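Local structure of PilX (Neisseria meningitidis, 2OPE) at residues 9-20 with 92-101; 56-64 with 75-86. The protein is a minor pilin of type IV pili that probably modulates the aggregation and adhesion of meningococci. All coordinates share one frame; numbering follows the deposited sequence.

Contact 1: residues 9-20 with 92-101; sequences QSQLYTEMVGIN and MNSVGDGYKC
Met92 pushes its terminal methyl over one face of the Tyr13 ring: CE sits 4.0 Å from the ring centroid, 25° off the normal and offset toward the rim, a CH-pi contact. The same methyl is wedged against the helix, with Met92 CE 3.5 Å from Met16 CB and 3.8 Å from Val17 CG2. Met92 reaches this spot with CG tucked in between the two backbone branches (chi1 61°) and a bend at the last torsion that turns CE onto the ring. At the ring edge, in its plane, lies Gly98 CA, so the strand passes close where no side chain stands in the way.

One helical turn further on, Asn20 lies alongside Met92, the two pointing opposite ways, and gives its ND2 to Asn93 O, a bond of 2.7 Å that is nearly straight (167°) and lies close to the amide plane. Its OD1 is hydrogen-bonded to Tyr74 OH, so both ends of the amide are tied down and its rotation is fixed. At the far end, Gln9 lies against the aliphatic chain of Lys100, with Gln9 OE1 3.1 Å from Lys100 CD, while Gln9 NE2 bonds to Ser89 O. The Lys100 chain runs on past Ser10 until NZ comes 3.8 Å from Tyr13 CB, and the amine also makes a cation-pi contact with Phe123.

The long N-terminal helix thus packs on the antiparallel sheet, as expected of a type IV pilin: its residues 9-20 run nearly antiparallel to strand 98-101, with Val90 of strand 89-93 and Leu76 of strand 74-80 continuing the floor beneath it.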
loop_
_atom_site.group_PDB
_atom_site.type_symbol
_atom_site.label_atom_id
_atom_site.label_comp_id
_atom_site.label_asym_id
_atom_site.label_seq_id
_atom_site.Cartn_x
_atom_site.Cartn_y
_atom_site.Cartn_z
ATOM N N GLN A 9 -2.246 -1.559 12.652
ATOM C CA GLN A 9 -2.778 -1.799 11.334
ATOM C C GLN A 9 -3.711 -0.652 10.873
ATOM O O GLN A 9 -3.809 -0.347 9.651
ATOM C CB GLN A 9 -3.544 -3.114 11.340
ATOM C CG GLN A 9 -4.030 -3.527 9.961
ATOM C CD GLN A 9 -5.217 -4.465 10.008
ATOM O OE1 GLN A 9 -6.134 -4.292 10.815
ATOM N NE2 GLN A 9 -5.219 -5.454 9.115
ATOM N N SER A 10 -4.416 -0.039 11.834
ATOM C CA SER A 10 -5.219 1.138 11.516
ATOM C C SER A 10 -4.335 2.306 11.107
ATOM O O SER A 10 -4.549 2.916 10.061
ATOM C CB SER A 10 -6.145 1.532 12.663
ATOM O OG SER A 10 -7.124 0.524 12.903
ATOM N N GLN A 11 -3.329 2.630 11.905
ATOM C CA GLN A 11 -2.484 3.762 11.531
ATOM C C GLN A 11 -1.815 3.518 10.186
ATOM O O GLN A 11 -1.676 4.436 9.404
ATOM C CB GLN A 11 -1.443 4.070 12.612
ATOM C CG GLN A 11 -2.052 4.190 14.003
ATOM C CD GLN A 11 -1.029 4.573 15.054
ATOM O OE1 GLN A 11 -0.086 5.336 14.779
ATOM N NE2 GLN A 11 -1.205 4.056 16.255
ATOM N N LEU A 12 -1.366 2.291 9.937
ATOM C CA LEU A 12 -0.786 1.916 8.625
ATOM C C LEU A 12 -1.828 2.190 7.536
ATOM O O LEU A 12 -1.517 2.734 6.460
ATOM C CB LEU A 12 -0.387 0.434 8.612
ATOM C CG LEU A 12 0.159 -0.144 7.311
ATOM C CD1 LEU A 12 1.486 0.551 6.937
ATOM C CD2 LEU A 12 0.319 -1.664 7.386
ATOM N N TYR A 13 -3.085 1.869 7.823
ATOM C CA TYR A 13 -4.090 2.056 6.813
ATOM C C TYR A 13 -4.134 3.552 6.469
ATOM O O TYR A 13 -4.009 3.943 5.287
ATOM C CB TYR A 13 -5.456 1.514 7.254
ATOM C CG TYR A 13 -6.487 1.791 6.186
ATOM C CD1 TYR A 13 -6.705 0.884 5.160
ATOM C CD2 TYR A 13 -7.192 3.007 6.157
ATOM C CE1 TYR A 13 -7.611 1.166 4.162
ATOM C CE2 TYR A 13 -8.063 3.280 5.162
ATOM C CZ TYR A 13 -8.276 2.371 4.165
ATOM O OH TYR A 13 -9.195 2.648 3.158
ATOM N N THR A 14 -4.249 4.375 7.507
ATOM C CA THR A 14 -4.313 5.821 7.394
ATOM C C THR A 14 -3.058 6.444 6.766
ATOM O O THR A 14 -3.154 7.428 6.052
ATOM C CB THR A 14 -4.615 6.442 8.784
ATOM O OG1 THR A 14 -5.876 5.940 9.208
ATOM C CG2 THR A 14 -4.689 7.989 8.753
ATOM N N GLU A 15 -1.892 5.862 7.007
ATOM C CA GLU A 15 -0.679 6.374 6.366
ATOM C C GLU A 15 -0.759 6.075 4.879
ATOM O O GLU A 15 -0.333 6.885 4.041
ATOM C CB GLU A 15 0.587 5.733 6.955
ATOM C CG GLU A 15 0.874 6.168 8.375
ATOM C CD GLU A 15 1.723 7.410 8.471
ATOM O OE1 GLU A 15 2.080 7.989 7.453
ATOM O OE2 GLU A 15 2.066 7.806 9.574
ATOM N N MET A 16 -1.292 4.907 4.543
ATOM C CA MET A 16 -1.248 4.463 3.147
ATOM C C MET A 16 -2.212 5.283 2.363
ATOM O O MET A 16 -1.893 5.637 1.252
ATOM C CB MET A 16 -1.488 2.956 2.988
ATOM C CG MET A 16 -0.308 2.179 3.519
ATOM S SD MET A 16 -0.594 0.437 3.530
ATOM C CE MET A 16 -0.878 -0.027 1.768
ATOM N N VAL A 17 -3.364 5.615 2.967
ATOM C CA VAL A 17 -4.305 6.552 2.331
ATOM C C VAL A 17 -3.628 7.882 2.026
ATOM O O VAL A 17 -3.753 8.394 0.944
ATOM C CB VAL A 17 -5.524 6.856 3.179
ATOM C CG1 VAL A 17 -6.349 7.928 2.483
ATOM C CG2 VAL A 17 -6.344 5.627 3.356
ATOM N N GLY A 18 -2.906 8.421 3.003
ATOM C CA GLY A 18 -2.081 9.632 2.829
ATOM C C GLY A 18 -1.094 9.539 1.674
ATOM O O GLY A 18 -1.015 10.428 0.868
ATOM N N ILE A 19 -0.334 8.451 1.624
ATOM C CA ILE A 19 0.570 8.149 0.505
ATOM C C ILE A 19 -0.157 8.028 -0.848
ATOM O O ILE A 19 0.277 8.608 -1.845
ATOM C CB ILE A 19 1.413 6.863 0.842
ATOM C CG1 ILE A 19 2.262 7.115 2.105
ATOM C CG2 ILE A 19 2.292 6.415 -0.327
ATOM C CD1 ILE A 19 2.853 5.837 2.717
ATOM N N ASN A 20 -1.265 7.299 -0.872
ATOM C CA ASN A 20 -2.129 7.198 -2.058
ATOM C C ASN A 20 -2.595 8.598 -2.554
ATOM O O ASN A 20 -2.573 8.904 -3.763
ATOM C CB ASN A 20 -3.372 6.336 -1.729
ATOM C CG ASN A 20 -3.813 5.443 -2.883
ATOM O OD1 ASN A 20 -3.148 5.358 -3.911
ATOM N ND2 ASN A 20 -4.933 4.739 -2.699
ATOM N N MET A 92 -4.137 -1.470 -0.990
ATOM C CA MET A 92 -5.132 -0.601 -1.632
ATOM C C MET A 92 -4.829 -0.270 -3.114
ATOM O O MET A 92 -3.690 -0.394 -3.602
ATOM C CB MET A 92 -5.402 0.683 -0.771
ATOM C CG MET A 92 -4.148 1.565 -0.556
ATOM S SD MET A 92 -4.308 3.007 0.522
ATOM C CE MET A 92 -4.834 2.352 2.103
ATOM N N ASN A 93 -5.912 0.096 -3.802
ATOM C CA ASN A 93 -6.028 0.623 -5.175
ATOM C C ASN A 93 -5.564 2.067 -5.289
ATOM O O ASN A 93 -5.774 2.823 -4.339
ATOM C CB ASN A 93 -7.577 0.727 -5.512
ATOM C CG ASN A 93 -8.042 -0.472 -6.187
ATOM O OD1 ASN A 93 -7.191 -1.167 -6.722
ATOM N ND2 ASN A 93 -9.335 -0.805 -6.139
ATOM N N SER A 94 -5.080 2.472 -6.467
ATOM C CA SER A 94 -5.006 3.900 -6.794
ATOM C C SER A 94 -6.351 4.510 -6.935
ATOM O O SER A 94 -6.444 5.723 -6.987
ATOM C CB SER A 94 -4.283 4.178 -8.112
ATOM O OG SER A 94 -4.732 3.299 -9.106
ATOM N N VAL A 95 -7.376 3.671 -7.075
ATOM C CA VAL A 95 -8.759 4.108 -7.242
ATOM C C VAL A 95 -9.452 4.336 -5.883
ATOM O O VAL A 95 -10.563 4.842 -5.801
ATOM C CB VAL A 95 -9.564 3.067 -8.080
ATOM C CG1 VAL A 95 -11.024 3.227 -7.827
ATOM C CG2 VAL A 95 -9.279 3.233 -9.573
ATOM N N GLY A 96 -8.819 3.892 -4.813
ATOM C CA GLY A 96 -9.305 4.203 -3.475
ATOM C C GLY A 96 -9.909 3.065 -2.680
ATOM O O GLY A 96 -10.243 3.257 -1.520
ATOM N N ASP A 97 -10.053 1.876 -3.275
ATOM C CA ASP A 97 -10.526 0.716 -2.517
ATOM C C ASP A 97 -9.389 0.168 -1.662
ATOM O O ASP A 97 -8.382 -0.270 -2.191
ATOM C CB ASP A 97 -11.042 -0.377 -3.430
ATOM C CG ASP A 97 -11.952 0.146 -4.514
ATOM O OD1 ASP A 97 -11.714 -0.185 -5.698
ATOM O OD2 ASP A 97 -12.916 0.890 -4.177
ATOM N N GLY A 98 -9.576 0.184 -0.343
ATOM C CA GLY A 98 -8.593 -0.319 0.600
ATOM C C GLY A 98 -9.058 -1.497 1.439
ATOM O O GLY A 98 -10.264 -1.731 1.589
ATOM N N TYR A 99 -8.094 -2.233 1.991
ATOM C CA TYR A 99 -8.387 -3.526 2.629
ATOM C C TYR A 99 -7.532 -3.757 3.858
ATOM O O TYR A 99 -6.364 -3.408 3.885
ATOM C CB TYR A 99 -8.201 -4.668 1.621
ATOM C CG TYR A 99 -9.114 -4.551 0.427
ATOM C CD1 TYR A 99 -8.792 -3.723 -0.654
ATOM C CD2 TYR A 99 -10.309 -5.260 0.366
ATOM C CE1 TYR A 99 -9.659 -3.582 -1.731
ATOM C CE2 TYR A 99 -11.168 -5.126 -0.712
ATOM C CZ TYR A 99 -10.830 -4.309 -1.748
ATOM O OH TYR A 99 -11.669 -4.211 -2.820
ATOM N N LYS A 100 -8.129 -4.325 4.893
ATOM C CA LYS A 100 -7.383 -4.779 6.073
ATOM C C LYS A 100 -7.189 -6.286 5.953
ATOM O O LYS A 100 -8.160 -7.029 5.787
ATOM C CB LYS A 100 -8.132 -4.442 7.352
ATOM C CG LYS A 100 -8.095 -2.903 7.828
ATOM C CD LYS A 100 -8.430 -2.868 9.321
ATOM C CE LYS A 100 -8.758 -1.476 9.924
ATOM N NZ LYS A 100 -8.093 -0.496 9.080
ATOM N N CYS A 101 -5.948 -6.743 6.036
ATOM C CA CYS A 101 -5.642 -8.157 5.783
ATOM C C CYS A 101 -5.112 -8.822 7.003
ATOM O O CYS A 101 -4.460 -8.171 7.835
ATOM C CB CYS A 101 -4.619 -8.317 4.676
ATOM S SG CYS A 101 -5.106 -7.494 3.224
#

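Contact 2: residues 56-64 with 75-86; sequences AEKYNVSVH and SLVGVPKTGTGY
Tyr59 and Pro80 meet at one end of the contact, where the Tyr59 ring has Val79 C at its edge, in plane, and Pro80 packs obliquely against it, Tyr59 CE2 to Pro80 CG being 3.9 Å. The Tyr86 side chain crosses that of Tyr59 at about a right angle, with Tyr86 CD2 3.6 Å from Tyr59 OH. At the other end the His64 ring has Ser75 O near its plane, and Val77 CG2 approaches obliquely, 3.5 Å from His64 CD2.

Between these rings runs an antiparallel beta hairpin, strands 59-65 and 74-80. Asn60 with Val79, Ser62 with Val77 and His64 with Ser75 are its hydrogen-bonded pairs, each joined by two backbone bonds; Val61 with Gly78 and Val63 with Leu76 are non-hydrogen-bonded pairs between them. Beyond Tyr59 and Pro80, a further non-hydrogen-bonded pair, Lys81 N donates to Lys58 O at 2.7 Å, holding the start of the loop to the residue just before the first strand.

Side chains alternate between the faces. Val61, Val63 and Leu76 share the face toward helices 5-28 and 35-48: Leu76 CG stands anti to its carbonyl carbon (chi1 -60°), and its CD2 leans over to Val63 CB at 3.8 Å. Val46 of helix 35-48 packs on all three, and Met16 of helix 5-28 touches Leu76. On the other face, Val77 and Val79 lie under Ala107 of helix 104-109, beside Ser62 and His64. There Ser62 OG, turned back over its own main chain (chi1 51°), shares a 2.6 Å hydrogen bond with His64 NE2, which steadies the imidazole beside Val77.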
loop_
_atom_site.group_PDB
_atom_site.type_symbol
_atom_site.label_atom_id
_atom_site.label_comp_id
_atom_site.label_asym_id
_atom_site.label_seq_id
_atom_site.Cartn_x
_atom_site.Cartn_y
_atom_site.Cartn_z
ATOM N N ALA A 56 6.728 3.318 10.777
ATOM C CA ALA A 56 7.884 2.993 9.933
ATOM C C ALA A 56 8.800 1.936 10.533
ATOM O O ALA A 56 9.453 1.194 9.811
ATOM C CB ALA A 56 8.701 4.269 9.601
ATOM N N GLU A 57 8.874 1.900 11.849
ATOM C CA GLU A 57 9.631 0.889 12.557
ATOM C C GLU A 57 9.107 -0.517 12.280
ATOM O O GLU A 57 9.861 -1.498 12.332
ATOM C CB GLU A 57 9.450 1.120 14.045
ATOM C CG GLU A 57 10.593 1.765 14.727
ATOM C CD GLU A 57 10.299 1.971 16.193
ATOM O OE1 GLU A 57 11.147 2.585 16.885
ATOM O OE2 GLU A 57 9.209 1.532 16.642
ATOM N N LYS A 58 7.803 -0.614 12.033
ATOM C CA LYS A 58 7.130 -1.908 12.036
ATOM C C LYS A 58 6.700 -2.441 10.677
ATOM O O LYS A 58 6.543 -3.654 10.529
ATOM C CB LYS A 58 5.904 -1.840 12.938
ATOM C CG LYS A 58 6.227 -1.446 14.339
ATOM C CD LYS A 58 5.005 -1.039 15.150
ATOM C CE LYS A 58 5.460 -0.560 16.524
ATOM N NZ LYS A 58 6.228 -1.621 17.304
ATOM N N TYR A 59 6.493 -1.536 9.706
ATOM C CA TYR A 59 5.925 -1.880 8.405
ATOM C C TYR A 59 6.758 -1.404 7.235
ATOM O O TYR A 59 7.398 -0.372 7.326
ATOM C CB TYR A 59 4.542 -1.269 8.275
ATOM C CG TYR A 59 3.612 -1.814 9.284
ATOM C CD1 TYR A 59 3.309 -1.100 10.458
ATOM C CD2 TYR A 59 3.028 -3.054 9.097
ATOM C CE1 TYR A 59 2.441 -1.601 11.404
ATOM C CE2 TYR A 59 2.168 -3.559 10.034
ATOM C CZ TYR A 59 1.884 -2.830 11.191
ATOM O OH TYR A 59 1.016 -3.377 12.104
ATOM N N ASN A 60 6.739 -2.171 6.141
ATOM C CA ASN A 60 7.202 -1.685 4.824
ATOM C C ASN A 60 6.047 -1.395 3.851
ATOM O O ASN A 60 5.099 -2.153 3.755
ATOM C CB ASN A 60 8.201 -2.650 4.205
ATOM C CG ASN A 60 9.494 -2.736 5.009
ATOM O OD1 ASN A 60 10.065 -1.722 5.417
ATOM N ND2 ASN A 60 9.921 -3.940 5.289
ATOM N N VAL A 61 6.112 -0.271 3.154
ATOM C CA VAL A 61 5.101 0.031 2.155
ATOM C C VAL A 61 5.711 0.014 0.734
ATOM O O VAL A 61 6.801 0.558 0.493
ATOM C CB VAL A 61 4.366 1.359 2.514
ATOM C CG1 VAL A 61 3.430 1.784 1.415
ATOM C CG2 VAL A 61 3.595 1.180 3.816
ATOM N N SER A 62 5.034 -0.651 -0.210
ATOM C CA SER A 62 5.565 -0.716 -1.583
ATOM C C SER A 62 4.413 -0.529 -2.559
ATOM O O SER A 62 3.272 -0.725 -2.156
ATOM C CB SER A 62 6.284 -2.042 -1.809
ATOM O OG SER A 62 5.439 -3.120 -1.404
ATOM N N VAL A 63 4.719 -0.161 -3.814
ATOM C CA VAL A 63 3.723 0.123 -4.885
ATOM C C VAL A 63 3.913 -0.918 -6.026
ATOM O O VAL A 63 5.037 -1.365 -6.335
ATOM C CB VAL A 63 3.848 1.623 -5.419
ATOM C CG1 VAL A 63 5.251 1.875 -6.004
ATOM C CG2 VAL A 63 2.836 1.967 -6.435
ATOM N N HIS A 64 2.816 -1.355 -6.622
ATOM C CA HIS A 64 2.877 -2.492 -7.530
ATOM C C HIS A 64 2.043 -2.225 -8.762
ATOM O O HIS A 64 1.084 -1.485 -8.708
ATOM C CB HIS A 64 2.438 -3.768 -6.774
ATOM C CG HIS A 64 3.237 -4.009 -5.519
ATOM N ND1 HIS A 64 4.360 -4.816 -5.490
ATOM C CD2 HIS A 64 3.120 -3.476 -4.268
ATOM C CE1 HIS A 64 4.873 -4.802 -4.267
ATOM N NE2 HIS A 64 4.141 -4.000 -3.505
ATOM N N SER A 75 -1.370 -0.610 -7.017
ATOM C CA SER A 75 -1.819 -0.822 -5.663
ATOM C C SER A 75 -0.659 -0.622 -4.680
ATOM O O SER A 75 0.519 -0.735 -5.038
ATOM C CB SER A 75 -2.386 -2.214 -5.537
ATOM O OG SER A 75 -1.415 -3.136 -5.871
ATOM N N LEU A 76 -1.007 -0.294 -3.448
ATOM C CA LEU A 76 -0.045 -0.185 -2.395
ATOM C C LEU A 76 -0.210 -1.380 -1.488
ATOM O O LEU A 76 -1.318 -1.749 -1.128
ATOM C CB LEU A 76 -0.274 1.102 -1.604
ATOM C CG LEU A 76 -0.188 2.426 -2.348
ATOM C CD1 LEU A 76 -0.662 3.604 -1.427
ATOM C CD2 LEU A 76 1.230 2.643 -2.828
ATOM N N VAL A 77 0.907 -1.979 -1.102
ATOM C CA VAL A 77 0.915 -3.088 -0.149
ATOM C C VAL A 77 1.623 -2.641 1.158
ATOM O O VAL A 77 2.693 -2.062 1.137
ATOM C CB VAL A 77 1.610 -4.319 -0.812
ATOM C CG1 VAL A 77 1.812 -5.445 0.128
ATOM C CG2 VAL A 77 0.812 -4.783 -2.030
ATOM N N GLY A 78 0.998 -2.849 2.310
ATOM C CA GLY A 78 1.649 -2.457 3.562
ATOM C C GLY A 78 1.816 -3.743 4.354
ATOM O O GLY A 78 0.834 -4.412 4.655
ATOM N N VAL A 79 3.046 -4.137 4.674
ATOM C CA VAL A 79 3.194 -5.381 5.437
ATOM C C VAL A 79 4.222 -5.223 6.528
ATOM O O VAL A 79 5.098 -4.338 6.462
ATOM C CB VAL A 79 3.539 -6.590 4.520
ATOM C CG1 VAL A 79 2.419 -6.789 3.497
ATOM C CG2 VAL A 79 4.967 -6.446 3.845
ATOM N N PRO A 80 4.108 -6.053 7.565
ATOM C CA PRO A 80 5.010 -5.944 8.693
ATOM C C PRO A 80 6.443 -6.294 8.274
ATOM O O PRO A 80 6.622 -7.146 7.417
ATOM C CB PRO A 80 4.463 -7.000 9.660
ATOM C CG PRO A 80 3.052 -7.238 9.215
ATOM C CD PRO A 80 3.068 -7.080 7.771
ATOM N N LYS A 81 7.432 -5.621 8.856
ATOM C CA LYS A 81 8.838 -5.980 8.694
ATOM C C LYS A 81 9.111 -7.437 9.101
ATOM O O LYS A 81 8.514 -7.952 10.052
ATOM C CB LYS A 81 9.719 -5.051 9.535
ATOM C CG LYS A 81 10.089 -3.782 8.795
ATOM C CD LYS A 81 10.404 -2.627 9.718
ATOM C CE LYS A 81 11.257 -1.576 9.016
ATOM N NZ LYS A 81 10.749 -1.299 7.667
ATOM N N THR A 82 10.047 -8.061 8.389
ATOM C CA THR A 82 10.378 -9.469 8.546
ATOM C C THR A 82 10.846 -9.749 9.957
ATOM O O THR A 82 11.761 -9.085 10.452
ATOM C CB THR A 82 11.485 -9.903 7.531
ATOM O OG1 THR A 82 10.899 -10.054 6.228
ATOM C CG2 THR A 82 12.108 -11.232 7.928
ATOM N N GLY A 83 10.178 -10.717 10.597
ATOM C CA GLY A 83 10.679 -11.368 11.813
ATOM C C GLY A 83 10.221 -10.711 13.096
ATOM O O GLY A 83 10.807 -10.935 14.153
ATOM N N THR A 84 9.167 -9.908 13.001
ATOM C CA THR A 84 8.710 -9.101 14.129
ATOM C C THR A 84 7.500 -9.645 14.876
ATOM O O THR A 84 7.100 -9.065 15.895
ATOM C CB THR A 84 8.367 -7.685 13.694
ATOM O OG1 THR A 84 7.148 -7.697 12.936
ATOM C CG2 THR A 84 9.493 -7.101 12.863
ATOM N N GLY A 85 6.918 -10.746 14.401
ATOM C CA GLY A 85 5.760 -11.309 15.070
ATOM C C GLY A 85 4.454 -10.650 14.633
ATOM O O GLY A 85 3.368 -11.117 14.960
ATOM N N TYR A 86 4.531 -9.573 13.873
ATOM C CA TYR A 86 3.301 -8.938 13.404
ATOM C C TYR A 86 2.861 -9.604 12.102
ATOM O O TYR A 86 3.702 -10.066 11.296
ATOM C CB TYR A 86 3.496 -7.414 13.274
ATOM C CG TYR A 86 3.213 -6.598 14.554
ATOM C CD1 TYR A 86 3.224 -7.171 15.815
ATOM C CD2 TYR A 86 2.915 -5.249 14.473
ATOM C CE1 TYR A 86 2.943 -6.395 16.962
ATOM C CE2 TYR A 86 2.619 -4.485 15.564
ATOM C CZ TYR A 86 2.631 -5.033 16.807
ATOM O OH TYR A 86 2.336 -4.199 17.887
#

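How the contacts relate
Contact 1 and contact 2 are two parts of one helix-on-sheet arrangement, their centres 12 Å apart. The hairpin of contact 2 supplies strand 74-80, which borders strand 89-93 of contact 1; a probable hydrogen bond from Leu76 N to Met92 O, 2.7 Å long, stitches the two together. Met16 is the second bridge: it takes part in contact 1 through CB, yet its CE comes within 3.4 Å of Leu76 O in contact 2. Helix 5-28, which supplies one side of contact 1, also packs on the hairpin, with Leu12 reaching Tyr59 and Val61. Contact 1 also ends at Cys101, whose disulfide to Cys120 ties strand 98-101 to strand 120-122, at the edge of the sheet opposite strand 59-65.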